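Local coordinates for protein putative thiosugar synthase (Amycolatopsis orientalis, PDB 4N6F) that probably acts as a thiosugar synthase, a TIM-barrel enzyme of the ThiG family that uses sulphur from a sulphur-carrier protein, at residues A[13-18]-A[188-193]; A[148-153]-A[159-164]. All blocks are in the same frame, centred on the assembly; numbering follows the deposited sequence.

Contact 1 (A[13-18]-A[188-193]); sequences PWLKIG and GIPVVV. With CA (calcium ion), chain E.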
loop_
_atom_site.group_PDB
_atom_site.type_symbol
_atom_site.label_atom_id
_atom_site.label_comp_id
_atom_site.label_asym_id
_atom_site.label_seq_id
_atom_site.Cartn_x
_atom_site.Cartn_y
_atom_site.Cartn_z
ATOM N N PRO A 13 -7.725 14.906 -12.429
ATOM C CA PRO A 13 -6.720 14.459 -13.392
ATOM C C PRO A 13 -5.331 14.903 -12.929
ATOM O O PRO A 13 -5.177 16.018 -12.451
ATOM C CB PRO A 13 -7.127 15.154 -14.702
ATOM C CG PRO A 13 -8.341 15.978 -14.399
ATOM C CD PRO A 13 -8.483 16.071 -12.911
ATOM N N TRP A 14 -4.344 14.018 -13.040
ATOM C CA TRP A 14 -2.959 14.339 -12.689
ATOM C C TRP A 14 -2.189 14.807 -13.922
ATOM O O TRP A 14 -1.065 15.278 -13.811
ATOM C CB TRP A 14 -2.250 13.137 -12.036
ATOM C CG TRP A 14 -2.326 11.846 -12.828
ATOM C CD1 TRP A 14 -3.324 10.916 -12.784
ATOM C CD2 TRP A 14 -1.377 11.366 -13.781
ATOM N NE1 TRP A 14 -3.062 9.893 -13.658
ATOM C CE2 TRP A 14 -1.869 10.139 -14.279
ATOM C CE3 TRP A 14 -0.156 11.850 -14.262
ATOM C CZ2 TRP A 14 -1.180 9.387 -15.227
ATOM C CZ3 TRP A 14 0.532 11.101 -15.207
ATOM C CH2 TRP A 14 0.016 9.882 -15.678
ATOM N N LEU A 15 -2.798 14.655 -15.093
ATOM C CA LEU A 15 -2.205 15.086 -16.343
ATOM C C LEU A 15 -3.318 15.367 -17.334
ATOM O O LEU A 15 -4.339 14.661 -17.370
ATOM C CB LEU A 15 -1.279 14.001 -16.903
ATOM C CG LEU A 15 -0.557 14.296 -18.222
ATOM C CD1 LEU A 15 0.385 15.482 -18.077
ATOM C CD2 LEU A 15 0.199 13.059 -18.684
ATOM N N LYS A 16 -3.121 16.405 -18.136
ATOM C CA LYS A 16 -4.056 16.728 -19.199
ATOM C C LYS A 16 -3.273 17.112 -20.447
ATOM O O LYS A 16 -2.354 17.908 -20.371
ATOM C CB LYS A 16 -4.981 17.874 -18.778
ATOM C CG LYS A 16 -6.148 18.050 -19.733
ATOM C CD LYS A 16 -7.151 19.085 -19.245
ATOM C CE LYS A 16 -8.423 18.987 -20.070
ATOM N NZ LYS A 16 -8.805 20.302 -20.606
ATOM N N ILE A 17 -3.609 16.535 -21.593
ATOM C CA ILE A 17 -2.923 16.884 -22.846
ATOM C C ILE A 17 -3.988 17.183 -23.859
ATOM O O ILE A 17 -4.757 16.297 -24.222
ATOM C CB ILE A 17 -2.002 15.761 -23.356
ATOM C CG1 ILE A 17 -0.942 15.442 -22.310
ATOM C CG2 ILE A 17 -1.348 16.166 -24.676
ATOM C CD1 ILE A 17 -0.188 14.158 -22.543
ATOM N N GLY A 18 -4.055 18.437 -24.300
ATOM C CA GLY A 18 -5.185 18.891 -25.101
ATOM C C GLY A 18 -6.460 18.667 -24.319
ATOM O O GLY A 18 -6.538 19.024 -23.128
ATOM N N GLY A 188 8.852 19.847 -12.201
ATOM C CA GLY A 188 7.517 20.422 -12.278
ATOM C C GLY A 188 6.511 19.607 -13.067
ATOM O O GLY A 188 5.334 19.947 -13.101
ATOM N N ILE A 189 6.944 18.534 -13.712
ATOM C CA ILE A 189 5.996 17.703 -14.455
ATOM C C ILE A 189 5.692 16.440 -13.657
ATOM O O ILE A 189 6.514 16.001 -12.856
ATOM C CB ILE A 189 6.481 17.379 -15.876
ATOM C CG1 ILE A 189 7.884 16.798 -15.874
ATOM C CG2 ILE A 189 6.450 18.645 -16.728
ATOM C CD1 ILE A 189 8.287 16.223 -17.213
ATOM N N PRO A 190 4.506 15.856 -13.868
ATOM C CA PRO A 190 4.170 14.644 -13.137
ATOM C C PRO A 190 5.167 13.500 -13.381
ATOM O O PRO A 190 5.678 13.351 -14.493
ATOM C CB PRO A 190 2.791 14.274 -13.691
ATOM C CG PRO A 190 2.225 15.549 -14.189
ATOM C CD PRO A 190 3.403 16.292 -14.736
ATOM N N VAL A 191 5.425 12.728 -12.329
ATOM C CA VAL A 191 6.306 11.576 -12.370
ATOM C C VAL A 191 5.490 10.283 -12.232
ATOM O O VAL A 191 4.632 10.155 -11.344
ATOM C CB VAL A 191 7.391 11.665 -11.267
ATOM C CG1 VAL A 191 8.146 10.352 -11.107
ATOM C CG2 VAL A 191 8.375 12.778 -11.588
ATOM N N VAL A 192 5.749 9.357 -13.152
ATOM C CA VAL A 192 5.191 8.011 -13.147
ATOM C C VAL A 192 6.323 7.063 -12.747
ATOM O O VAL A 192 7.373 7.025 -13.403
ATOM C CB VAL A 192 4.663 7.598 -14.550
ATOM C CG1 VAL A 192 4.144 6.165 -14.550
ATOM C CG2 VAL A 192 3.570 8.545 -15.041
ATOM N N VAL A 193 6.128 6.313 -11.671
ATOM C CA VAL A 193 7.119 5.313 -11.254
ATOM C C VAL A 193 6.897 4.020 -12.051
ATOM O O VAL A 193 5.760 3.573 -12.233
ATOM C CB VAL A 193 7.077 5.061 -9.729
ATOM C CG1 VAL A 193 7.977 3.902 -9.328
ATOM C CG2 VAL A 193 7.524 6.315 -8.995
HETATM CA CA CA E . 4.693 21.913 -14.817
HETATM O O HOH W 1 4.328 23.606 -16.259
HETATM O O HOH W 2 6.996 22.258 -15.899
#
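Trp14 meets Pro190 and Val192 through the six-membered part of its indole, and the two partners come to it differently. Pro190 CB lies at the ring edge, in its plane, 3.9 Å from Trp14 CE3. The approach of Val192 is oblique: its CG2 is 3.9 Å from Trp14 CH2, and the two side chains cross at about a right angle. With CG between the backbone N and the carbonyl carbon (chi1 53°), the Trp14 indole is turned toward Pro190 and Val192, while Val192 CG2, anti to its carbonyl carbon, is the branch that reaches the indole. On one face of the indole Leu15 CB stands 3.5 Å above the plane, shifted toward the rim. Pro190 also packs on the backbone, its CG 3.3 Å from Trp14 O, and Leu15 CD1 adds a looser touch at 4.3 Å from Pro190 CG. Trp14 and Leu15 together oppose Phe22 in a classic beta bulge of the hairpin formed by strands 15-17 and 20-22, and Trp14 NE1 is hydrogen-bonded to Ser24 O. Two residues before the proline, Gly188 O binds calcium at 2.7 Å, and two waters also coordinate the metal. The side chains meet through carbon alone, and Trp14 O lies against a proline carbon; van der Waals packing in a partly buried place joins the hairpin to the start of strand 191-194.

Contact 2 (A[148-153]-A[159-164]); sequences ATARAL and AALRVM
No flat group takes part where Leu161 meets Ala150 and Leu153, so there are no ring faces or edges to assign and the contact is one of methyl groups. The guanidinium of Arg162 takes no part in it; it makes salt bridges with Glu194 and Asp112. The forked end of Leu161 divides its work between two helix residues about one turn apart. Its CD1 is 3.5 Å from Ala150 CB, tighter than usual for two carbons, and 3.9 Å from Ala150 CA, which places this methyl against the helix backbone. The other branch, CD2, lies 3.7 Å from Leu153 CD1. The two leucine side chains cross at about a right angle. Leu161 chi1 is -111°, away from a staggered value, which together with the close carbon pair suggests a tight, perhaps slightly strained fit. Leu153, whose CB points toward the strand, offers CD1 to the second branch. All three touching residues are buried, and Ile143 of the preceding strand 138-143 touches both leucines, extending the apolar layer. With Leu161 facing the helix and Arg162 touching the bound fructose 6-phosphate, strand 161-164 alternates between the outer packing layer and the barrel interior. This is the strand-to-helix packing of a beta-alpha-beta unit (138-143, 147-156, 161-164) in a TIM barrel.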
loop_
_atom_site.group_PDB
_atom_site.type_symbol
_atom_site.label_atom_id
_atom_site.label_comp_id
_atom_site.label_asym_id
_atom_site.label_seq_id
_atom_site.Cartn_x
_atom_site.Cartn_y
_atom_site.Cartn_z
ATOM N N ALA A 148 19.753 15.894 -13.638
ATOM C CA ALA A 148 20.090 16.673 -14.827
ATOM C C ALA A 148 19.270 16.216 -16.038
ATOM O O ALA A 148 18.767 17.033 -16.805
ATOM C CB ALA A 148 21.584 16.589 -15.124
ATOM N N THR A 149 19.137 14.907 -16.203
ATOM C CA THR A 149 18.311 14.353 -17.272
ATOM C C THR A 149 16.860 14.824 -17.126
ATOM O O THR A 149 16.243 15.282 -18.092
ATOM C CB THR A 149 18.347 12.808 -17.257
ATOM O OG1 THR A 149 19.709 12.357 -17.300
ATOM C CG2 THR A 149 17.580 12.229 -18.450
ATOM N N ALA A 150 16.327 14.718 -15.912
ATOM C CA ALA A 150 14.941 15.077 -15.659
ATOM C C ALA A 150 14.695 16.552 -15.977
ATOM O O ALA A 150 13.688 16.909 -16.602
ATOM C CB ALA A 150 14.574 14.765 -14.216
ATOM N N ARG A 151 15.627 17.405 -15.567
ATOM C CA ARG A 151 15.532 18.832 -15.847
ATOM C C ARG A 151 15.603 19.175 -17.334
ATOM O O ARG A 151 14.882 20.059 -17.809
ATOM C CB ARG A 151 16.612 19.601 -15.082
ATOM C CG ARG A 151 16.394 19.602 -13.583
ATOM C CD ARG A 151 17.451 20.442 -12.878
ATOM N NE ARG A 151 17.133 20.645 -11.466
ATOM C CZ ARG A 151 18.004 21.049 -10.544
ATOM N NH1 ARG A 151 19.277 21.280 -10.861
ATOM N NH2 ARG A 151 17.615 21.194 -9.286
ATOM N N ALA A 152 16.479 18.507 -18.070
ATOM C CA ALA A 152 16.539 18.720 -19.510
ATOM C C ALA A 152 15.207 18.303 -20.144
ATOM O O ALA A 152 14.724 18.949 -21.076
ATOM C CB ALA A 152 17.692 17.928 -20.111
ATOM N N LEU A 153 14.609 17.226 -19.634
ATOM C CA LEU A 153 13.338 16.743 -20.187
ATOM C C LEU A 153 12.178 17.672 -19.862
ATOM O O LEU A 153 11.308 17.900 -20.704
ATOM C CB LEU A 153 13.053 15.295 -19.760
ATOM C CG LEU A 153 13.992 14.295 -20.441
ATOM C CD1 LEU A 153 13.834 12.912 -19.838
ATOM C CD2 LEU A 153 13.805 14.247 -21.955
ATOM N N ALA A 159 5.591 15.973 -21.228
ATOM C CA ALA A 159 4.325 16.039 -20.499
ATOM C C ALA A 159 4.449 15.442 -19.098
ATOM O O ALA A 159 3.905 15.971 -18.134
ATOM C CB ALA A 159 3.232 15.318 -21.281
ATOM N N ALA A 160 5.163 14.329 -19.004
ATOM C CA ALA A 160 5.346 13.604 -17.756
ATOM C C ALA A 160 6.617 12.777 -17.889
ATOM O O ALA A 160 7.099 12.548 -19.002
ATOM C CB ALA A 160 4.158 12.696 -17.483
ATOM N N LEU A 161 7.155 12.353 -16.751
ATOM C CA LEU A 161 8.396 11.592 -16.689
ATOM C C LEU A 161 8.136 10.237 -16.098
ATOM O O LEU A 161 7.602 10.139 -15.003
ATOM C CB LEU A 161 9.392 12.280 -15.754
ATOM C CG LEU A 161 10.636 12.914 -16.331
ATOM C CD1 LEU A 161 11.544 13.317 -15.181
ATOM C CD2 LEU A 161 11.353 11.942 -17.264
ATOM N N ARG A 162 8.529 9.195 -16.801
ATOM C CA ARG A 162 8.530 7.862 -16.225
ATOM C C ARG A 162 9.936 7.628 -15.683
ATOM O O ARG A 162 10.930 7.865 -16.384
ATOM C CB ARG A 162 8.128 6.817 -17.267
ATOM C CG ARG A 162 6.713 7.013 -17.815
ATOM C CD ARG A 162 6.583 6.598 -19.281
ATOM N NE ARG A 162 7.062 5.234 -19.479
ATOM C CZ ARG A 162 7.800 4.808 -20.508
ATOM N NH1 ARG A 162 8.195 3.539 -20.537
ATOM N NH2 ARG A 162 8.162 5.618 -21.492
ATOM N N VAL A 163 10.012 7.192 -14.426
ATOM C CA VAL A 163 11.284 7.069 -13.712
ATOM C C VAL A 163 11.446 5.635 -13.193
ATOM O O VAL A 163 10.529 5.082 -12.598
ATOM C CB VAL A 163 11.343 8.087 -12.544
ATOM C CG1 VAL A 163 12.588 7.890 -11.703
ATOM C CG2 VAL A 163 11.311 9.510 -13.091
ATOM N N MET A 164 12.610 5.035 -13.434
ATOM C CA MET A 164 12.816 3.619 -13.144
ATOM C C MET A 164 12.970 3.392 -11.657
ATOM O O MET A 164 13.802 4.020 -11.018
ATOM C CB MET A 164 14.031 3.068 -13.884
ATOM C CG MET A 164 14.397 1.636 -13.502
ATOM S SD MET A 164 15.527 0.830 -14.659
ATOM C CE MET A 164 14.375 -0.094 -15.657
#

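The centres of contacts 1 and 2 are 12 Å apart, and both reach the same parallel sheet of the barrel, where strands 191-194 and 161-164 are neighbours. They join directly through the backbone: Val192 N lies 2.7 Å from Leu161 O and Val163 N lies 2.8 Å from Val192 O, both probable hydrogen bonds. Along the chain contact 2 is nested in the loop closed by contact 1, which links the N-terminal hairpin to a late strand 170 residues on. Contact 2 is local, joining a helix to the strand that follows it. Taken together, the hairpin packs at the N-terminal end of strand 191-194 while helix 147-156 covers the outside of its neighbour in the sheet, strand 161-164.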